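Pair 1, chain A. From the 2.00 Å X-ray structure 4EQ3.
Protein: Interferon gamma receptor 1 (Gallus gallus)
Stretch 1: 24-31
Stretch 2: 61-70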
# COMPACT_ATOMS: atom_id res chain seq x y z
N PHE A 24 -2.21 1.00 -0.97
CA PHE A 24 -3.19 1.62 -1.86
C PHE A 24 -3.74 2.93 -1.33
O PHE A 24 -4.67 3.50 -1.90
CB PHE A 24 -4.30 0.64 -2.20
CG PHE A 24 -3.81 -0.58 -2.92
CD1 PHE A 24 -3.52 -0.52 -4.28
CD2 PHE A 24 -3.63 -1.78 -2.25
CE1 PHE A 24 -3.05 -1.65 -4.95
CE2 PHE A 24 -3.16 -2.90 -2.92
CZ PHE A 24 -2.88 -2.84 -4.27
N ARG A 25 -3.17 3.41 -0.23
CA ARG A 25 -3.39 4.78 0.20
C ARG A 25 -2.25 5.62 -0.35
O ARG A 25 -1.09 5.46 0.03
CB ARG A 25 -3.44 4.88 1.73
CG ARG A 25 -3.78 6.28 2.27
CD ARG A 25 -5.26 6.67 2.04
NE ARG A 25 -6.19 5.95 2.90
CZ ARG A 25 -7.46 6.31 3.12
NH1 ARG A 25 -8.24 5.59 3.92
NH2 ARG A 25 -7.95 7.40 2.55
N THR A 26 -2.58 6.52 -1.27
CA THR A 26 -1.56 7.36 -1.88
C THR A 26 -1.73 8.80 -1.47
O THR A 26 -2.80 9.39 -1.66
CB THR A 26 -1.58 7.26 -3.41
OG1 THR A 26 -1.46 5.89 -3.80
CG2 THR A 26 -0.45 8.06 -4.01
N VAL A 27 -0.67 9.39 -0.94
CA VAL A 27 -0.72 10.77 -0.51
C VAL A 27 0.46 11.58 -1.01
O VAL A 27 1.60 11.12 -1.01
CB VAL A 27 -0.83 10.89 1.03
CG1 VAL A 27 -1.22 12.30 1.41
CG2 VAL A 27 -1.86 9.91 1.56
N LEU A 28 0.16 12.80 -1.46
CA LEU A 28 1.15 13.72 -1.97
C LEU A 28 1.48 14.73 -0.89
O LEU A 28 0.59 15.29 -0.27
CB LEU A 28 0.61 14.46 -3.20
CG LEU A 28 1.42 15.66 -3.68
CD1 LEU A 28 2.74 15.22 -4.32
CD2 LEU A 28 0.60 16.48 -4.68
N TYR A 29 2.77 14.95 -0.66
CA TYR A 29 3.20 15.89 0.36
C TYR A 29 4.14 16.92 -0.24
O TYR A 29 4.86 16.63 -1.18
CB TYR A 29 3.95 15.17 1.47
CG TYR A 29 3.16 14.09 2.17
CD1 TYR A 29 2.24 14.41 3.16
CD2 TYR A 29 3.35 12.74 1.85
CE1 TYR A 29 1.52 13.42 3.82
CE2 TYR A 29 2.63 11.74 2.51
CZ TYR A 29 1.72 12.09 3.49
OH TYR A 29 1.00 11.13 4.15
N TRP A 30 4.14 18.11 0.34
CA TRP A 30 5.10 19.14 -0.02
C TRP A 30 5.38 20.04 1.18
O TRP A 30 4.76 19.91 2.25
CB TRP A 30 4.59 19.97 -1.20
CG TRP A 30 3.25 20.58 -0.97
CD1 TRP A 30 2.98 21.85 -0.53
CD2 TRP A 30 1.98 19.95 -1.16
NE1 TRP A 30 1.62 22.03 -0.43
CE2 TRP A 30 0.98 20.88 -0.81
CE3 TRP A 30 1.58 18.68 -1.59
CZ2 TRP A 30 -0.38 20.59 -0.88
CZ3 TRP A 30 0.23 18.39 -1.66
CH2 TRP A 30 -0.73 19.34 -1.31
N GLN A 31 6.31 20.96 0.99
CA GLN A 31 6.66 21.90 2.03
C GLN A 31 6.61 23.31 1.48
O GLN A 31 6.70 23.53 0.27
CB GLN A 31 8.05 21.57 2.58
CG GLN A 31 8.09 20.29 3.40
CD GLN A 31 9.49 19.90 3.82
OE1 GLN A 31 10.43 20.00 3.03
NE2 GLN A 31 9.63 19.45 5.07
N ASN A 61 -7.49 25.15 -3.35
CA ASN A 61 -7.52 26.18 -2.34
C ASN A 61 -7.47 25.60 -0.94
O ASN A 61 -8.26 25.96 -0.13
CB ASN A 61 -8.79 27.05 -2.45
CG ASN A 61 -8.88 27.82 -3.74
OD1 ASN A 61 -7.90 28.13 -4.36
ND2 ASN A 61 -10.07 28.18 -4.10
N ILE A 62 -6.57 24.66 -0.70
CA ILE A 62 -6.42 24.02 0.60
C ILE A 62 -5.23 24.60 1.34
O ILE A 62 -4.25 25.04 0.71
CB ILE A 62 -6.23 22.50 0.48
CG1 ILE A 62 -5.08 22.17 -0.48
CG2 ILE A 62 -7.51 21.85 0.01
CD1 ILE A 62 -4.57 20.73 -0.34
N SER A 63 -5.31 24.62 2.67
CA SER A 63 -4.23 25.16 3.48
C SER A 63 -3.24 24.07 3.86
O SER A 63 -2.07 24.35 4.15
CB SER A 63 -4.79 25.80 4.75
OG SER A 63 -5.43 24.83 5.57
N ALA A 64 -3.71 22.82 3.87
CA ALA A 64 -2.85 21.68 4.20
C ALA A 64 -1.72 21.51 3.18
O ALA A 64 -1.87 21.88 2.02
CB ALA A 64 -3.67 20.41 4.28
N THR A 65 -0.60 20.97 3.63
CA THR A 65 0.53 20.73 2.74
C THR A 65 0.55 19.26 2.33
O THR A 65 1.61 18.65 2.22
CB THR A 65 1.85 21.09 3.42
OG1 THR A 65 1.87 20.56 4.74
CG2 THR A 65 2.01 22.61 3.49
N SER A 66 -0.64 18.70 2.12
CA SER A 66 -0.77 17.32 1.68
C SER A 66 -2.07 17.16 0.91
O SER A 66 -2.99 17.96 1.06
CB SER A 66 -0.71 16.35 2.87
OG SER A 66 -1.81 16.50 3.75
N CYS A 67 -2.14 16.12 0.09
CA CYS A 67 -3.33 15.85 -0.69
C CYS A 67 -3.49 14.36 -0.86
O CYS A 67 -2.55 13.69 -1.30
CB CYS A 67 -3.22 16.53 -2.07
SG CYS A 67 -4.57 16.14 -3.18
N ASP A 68 -4.66 13.83 -0.51
CA ASP A 68 -4.91 12.40 -0.64
C ASP A 68 -5.33 12.12 -2.07
O ASP A 68 -6.37 12.59 -2.53
CB ASP A 68 -6.00 11.93 0.34
CG ASP A 68 -6.20 10.40 0.34
OD1 ASP A 68 -5.56 9.70 -0.47
OD2 ASP A 68 -6.99 9.90 1.16
N LEU A 69 -4.50 11.36 -2.78
CA LEU A 69 -4.68 11.12 -4.22
C LEU A 69 -5.34 9.77 -4.50
O LEU A 69 -5.50 9.38 -5.66
CB LEU A 69 -3.33 11.17 -4.94
CG LEU A 69 -2.47 12.43 -4.80
CD1 LEU A 69 -1.12 12.22 -5.49
CD2 LEU A 69 -3.19 13.62 -5.41
N SER A 70 -5.70 9.05 -3.44
CA SER A 70 -6.18 7.67 -3.57
C SER A 70 -7.37 7.52 -4.50
O SER A 70 -7.60 6.44 -5.06
CB SER A 70 -6.53 7.09 -2.20
OG SER A 70 -5.41 7.12 -1.33
O HOH W 1 4.76 20.87 5.21

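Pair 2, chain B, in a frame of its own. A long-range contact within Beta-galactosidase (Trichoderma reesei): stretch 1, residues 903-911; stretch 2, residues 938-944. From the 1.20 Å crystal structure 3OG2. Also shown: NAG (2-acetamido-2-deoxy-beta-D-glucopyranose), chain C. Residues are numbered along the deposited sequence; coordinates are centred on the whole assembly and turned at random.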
# COMPACT_ATOMS: atom_id res chain seq x y z
N PRO B 903 -7.83 -14.22 8.70
CA PRO B 903 -6.46 -14.04 8.22
C PRO B 903 -5.47 -15.07 8.78
O PRO B 903 -5.45 -15.31 9.97
CB PRO B 903 -6.11 -12.64 8.72
CG PRO B 903 -7.44 -11.96 8.87
CD PRO B 903 -8.35 -13.04 9.41
N LEU B 904 -4.67 -15.64 7.87
CA LEU B 904 -3.67 -16.66 8.26
C LEU B 904 -2.27 -16.18 7.96
O LEU B 904 -2.05 -15.47 6.95
CB LEU B 904 -3.91 -17.96 7.49
CG LEU B 904 -5.21 -18.68 7.94
CD1 LEU B 904 -5.36 -19.95 7.08
CD2 LEU B 904 -5.21 -19.01 9.42
N SER B 905 -1.29 -16.59 8.78
CA SER B 905 0.08 -16.21 8.51
C SER B 905 1.00 -17.29 9.01
O SER B 905 0.58 -18.11 9.85
CB SER B 905 0.46 -14.91 9.25
OG SER B 905 0.09 -15.06 10.61
N PHE B 906 2.17 -17.33 8.48
CA PHE B 906 3.20 -18.31 8.83
C PHE B 906 4.22 -17.64 9.72
O PHE B 906 4.76 -16.62 9.31
CB PHE B 906 3.88 -18.91 7.61
CG PHE B 906 2.92 -19.74 6.77
CD1 PHE B 906 2.06 -19.12 5.89
CD2 PHE B 906 2.92 -21.12 6.90
CE1 PHE B 906 1.16 -19.89 5.14
CE2 PHE B 906 2.01 -21.88 6.16
CZ PHE B 906 1.15 -21.26 5.28
N VAL B 907 4.49 -18.21 10.91
CA VAL B 907 5.36 -17.51 11.85
C VAL B 907 6.61 -18.32 12.15
O VAL B 907 6.46 -19.48 12.63
CB VAL B 907 4.68 -17.20 13.20
CG1 VAL B 907 5.59 -16.49 14.19
CG2 VAL B 907 3.46 -16.32 12.90
N PHE B 908 7.78 -17.76 11.93
CA PHE B 908 9.05 -18.38 12.26
C PHE B 908 9.44 -17.91 13.67
O PHE B 908 9.35 -16.72 13.98
CB PHE B 908 10.11 -17.84 11.27
CG PHE B 908 10.02 -18.42 9.87
CD1 PHE B 908 9.06 -18.00 8.96
CD2 PHE B 908 10.89 -19.40 9.40
CE1 PHE B 908 8.99 -18.54 7.66
CE2 PHE B 908 10.87 -19.93 8.14
CZ PHE B 908 9.91 -19.49 7.25
N ASP B 909 9.92 -18.88 14.46
CA ASP B 909 10.45 -18.56 15.80
C ASP B 909 11.90 -18.10 15.68
O ASP B 909 12.70 -18.80 15.07
CB ASP B 909 10.34 -19.83 16.66
CG ASP B 909 10.66 -19.79 18.11
OD1 ASP B 909 11.03 -18.70 18.60
OD2 ASP B 909 10.54 -20.82 18.80
N ASN B 910 12.26 -16.96 16.21
CA ASN B 910 13.64 -16.54 16.06
C ASN B 910 14.38 -16.73 17.37
O ASN B 910 14.20 -15.91 18.29
CB ASN B 910 13.73 -15.08 15.64
CG ASN B 910 15.15 -14.64 15.46
OD1 ASN B 910 16.07 -15.46 15.27
ND2 ASN B 910 15.39 -13.33 15.50
N ALA B 911 15.17 -17.83 17.41
CA ALA B 911 15.88 -18.27 18.61
C ALA B 911 17.29 -17.68 18.72
O ALA B 911 18.11 -17.98 17.87
CB ALA B 911 15.99 -19.79 18.69
N GLN B 938 11.37 -9.43 9.69
CA GLN B 938 10.08 -10.17 9.57
C GLN B 938 10.11 -11.61 10.07
O GLN B 938 10.96 -12.38 9.62
CB GLN B 938 9.65 -10.12 8.09
CG GLN B 938 8.22 -10.68 7.91
CD GLN B 938 7.65 -10.38 6.55
OE1 GLN B 938 8.36 -9.93 5.61
NE2 GLN B 938 6.35 -10.62 6.41
N THR B 939 9.17 -11.93 10.94
CA THR B 939 9.01 -13.32 11.40
C THR B 939 7.64 -13.86 11.05
O THR B 939 7.44 -15.07 11.02
CB THR B 939 9.18 -13.43 12.93
OG1 THR B 939 8.33 -12.45 13.58
CG2 THR B 939 10.62 -13.18 13.37
N GLU B 940 6.66 -12.98 10.76
CA GLU B 940 5.27 -13.39 10.49
C GLU B 940 4.94 -13.03 9.06
O GLU B 940 5.06 -11.84 8.66
CB GLU B 940 4.36 -12.70 11.50
CG GLU B 940 2.87 -12.95 11.16
CD GLU B 940 1.95 -12.66 12.31
OE1 GLU B 940 2.38 -12.25 13.41
OE2 GLU B 940 0.73 -12.86 12.12
N PHE B 941 4.53 -14.02 8.27
CA PHE B 941 4.33 -13.93 6.82
C PHE B 941 2.88 -14.18 6.48
O PHE B 941 2.48 -15.36 6.40
CB PHE B 941 5.24 -14.97 6.08
CG PHE B 941 6.70 -14.57 6.28
CD1 PHE B 941 7.43 -14.95 7.37
CD2 PHE B 941 7.33 -13.75 5.30
CE1 PHE B 941 8.79 -14.58 7.53
CE2 PHE B 941 8.68 -13.40 5.43
CZ PHE B 941 9.40 -13.79 6.54
N PRO B 942 2.07 -13.14 6.32
CA PRO B 942 0.64 -13.37 5.99
C PRO B 942 0.54 -13.85 4.56
O PRO B 942 1.35 -13.45 3.68
CB PRO B 942 0.02 -11.97 6.08
CG PRO B 942 1.17 -11.04 5.86
CD PRO B 942 2.37 -11.72 6.47
N VAL B 943 -0.43 -14.69 4.28
CA VAL B 943 -0.71 -15.22 2.94
C VAL B 943 -2.20 -15.11 2.74
O VAL B 943 -2.90 -15.64 3.58
CB VAL B 943 -0.19 -16.64 2.74
CG1 VAL B 943 -0.48 -17.08 1.31
CG2 VAL B 943 1.31 -16.68 3.07
N PRO B 944 -2.69 -14.45 1.70
CA PRO B 944 -4.14 -14.26 1.62
C PRO B 944 -4.93 -15.50 1.22
O PRO B 944 -4.48 -16.33 0.45
CB PRO B 944 -4.29 -13.25 0.48
CG PRO B 944 -3.07 -13.44 -0.36
CD PRO B 944 -1.95 -13.85 0.58
C1 NAG C . 16.67 -12.80 15.14
C2 NAG C . 16.40 -11.57 14.25
C3 NAG C . 17.75 -10.90 13.95
C4 NAG C . 18.48 -10.53 15.25
C5 NAG C . 18.55 -11.77 16.18
C6 NAG C . 19.12 -11.42 17.55
C7 NAG C . 14.56 -11.80 12.67
C8 NAG C . 14.02 -12.62 11.51
N2 NAG C . 15.82 -12.04 12.99
O3 NAG C . 17.52 -9.76 13.14
O4 NAG C . 19.82 -10.21 14.92
O5 NAG C . 17.26 -12.34 16.34
O6 NAG C . 19.38 -12.67 18.22
O7 NAG C . 13.85 -11.01 13.28
O HOH W 2 -5.13 -15.30 5.10

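Two antiparallel strands can keep the same backbone ladder while filling its two faces with quite different side chains, and these pairs illustrate the point. Fourteen central residues superpose with an RMSD of 0.7 Å over N, CA and C, and the strand directions meet at 161° in pair 1 and 157° in pair 2. The central rungs match one for one. Leu A28 and Cys A67 form a hydrogen-bonded pair, with Leu A28 N to Cys A67 O and Cys A67 N to Leu A28 O both 2.9 Å; at the equivalent positions Phe B906 N lies 2.9 Å from Phe B941 O, and Phe B941 N 2.8 Å from Phe B906 O. Two residues further along, Trp A30 N donates to Thr A65 O at 3.2 Å, just as Phe B908 N donates to Thr B939 O at 2.9 Å. In the other direction, Leu A69 N reaches Thr A26 O at 2.8 Å, and Val B943 N reaches Leu B904 O at 3.2 Å.

On the face carrying Leu A28 and Cys A67, pair 1 combines small and large groups. Leu A28 CB packs 3.6 Å from Leu A69 CD1, while the indole of Trp A30 reaches back over the partner strand, bringing its CH2 within 3.8 Å of Cys A67 CB. Thr A65 CB sits over the face of the five-membered ring, 4.2 Å from its centroid, in a CH-pi contact. Pair 2 places the aromatic bulk on both strands instead. Phe B941 occupies the position of Cys A67, and its CE1 meets Phe B908 CD1 at 3.7 Å, the two rings inclined at 75°. Phe B906, in place of Leu A28, sets its CD1 3.8 Å from Val B943 CG2, the counterpart of the Leu A28–Leu A69 contact.

The opposite face is more polar, and the charged group sits at a different rung. In pair 1 Asp A68 forms a salt bridge with Arg A25, NH2 to OD2 being 3.0 Å, and its OD1 accepts from Ser A70 OG at 2.7 Å; that same Ser A70 OG accepts from Thr A26 N at 2.9 Å. In pair 2 the position of Asp A68 is Pro B942, and the acid is Glu B940, matching Ser A66. It reaches diagonally to Ser B905, the equivalent of Val A27; Ser B905 OG donates to Glu B940 OE2 at 2.7 Å. The shared ladder thus fixes where side chains start, while side chains of different size, chemistry and conformation meet different neighbours.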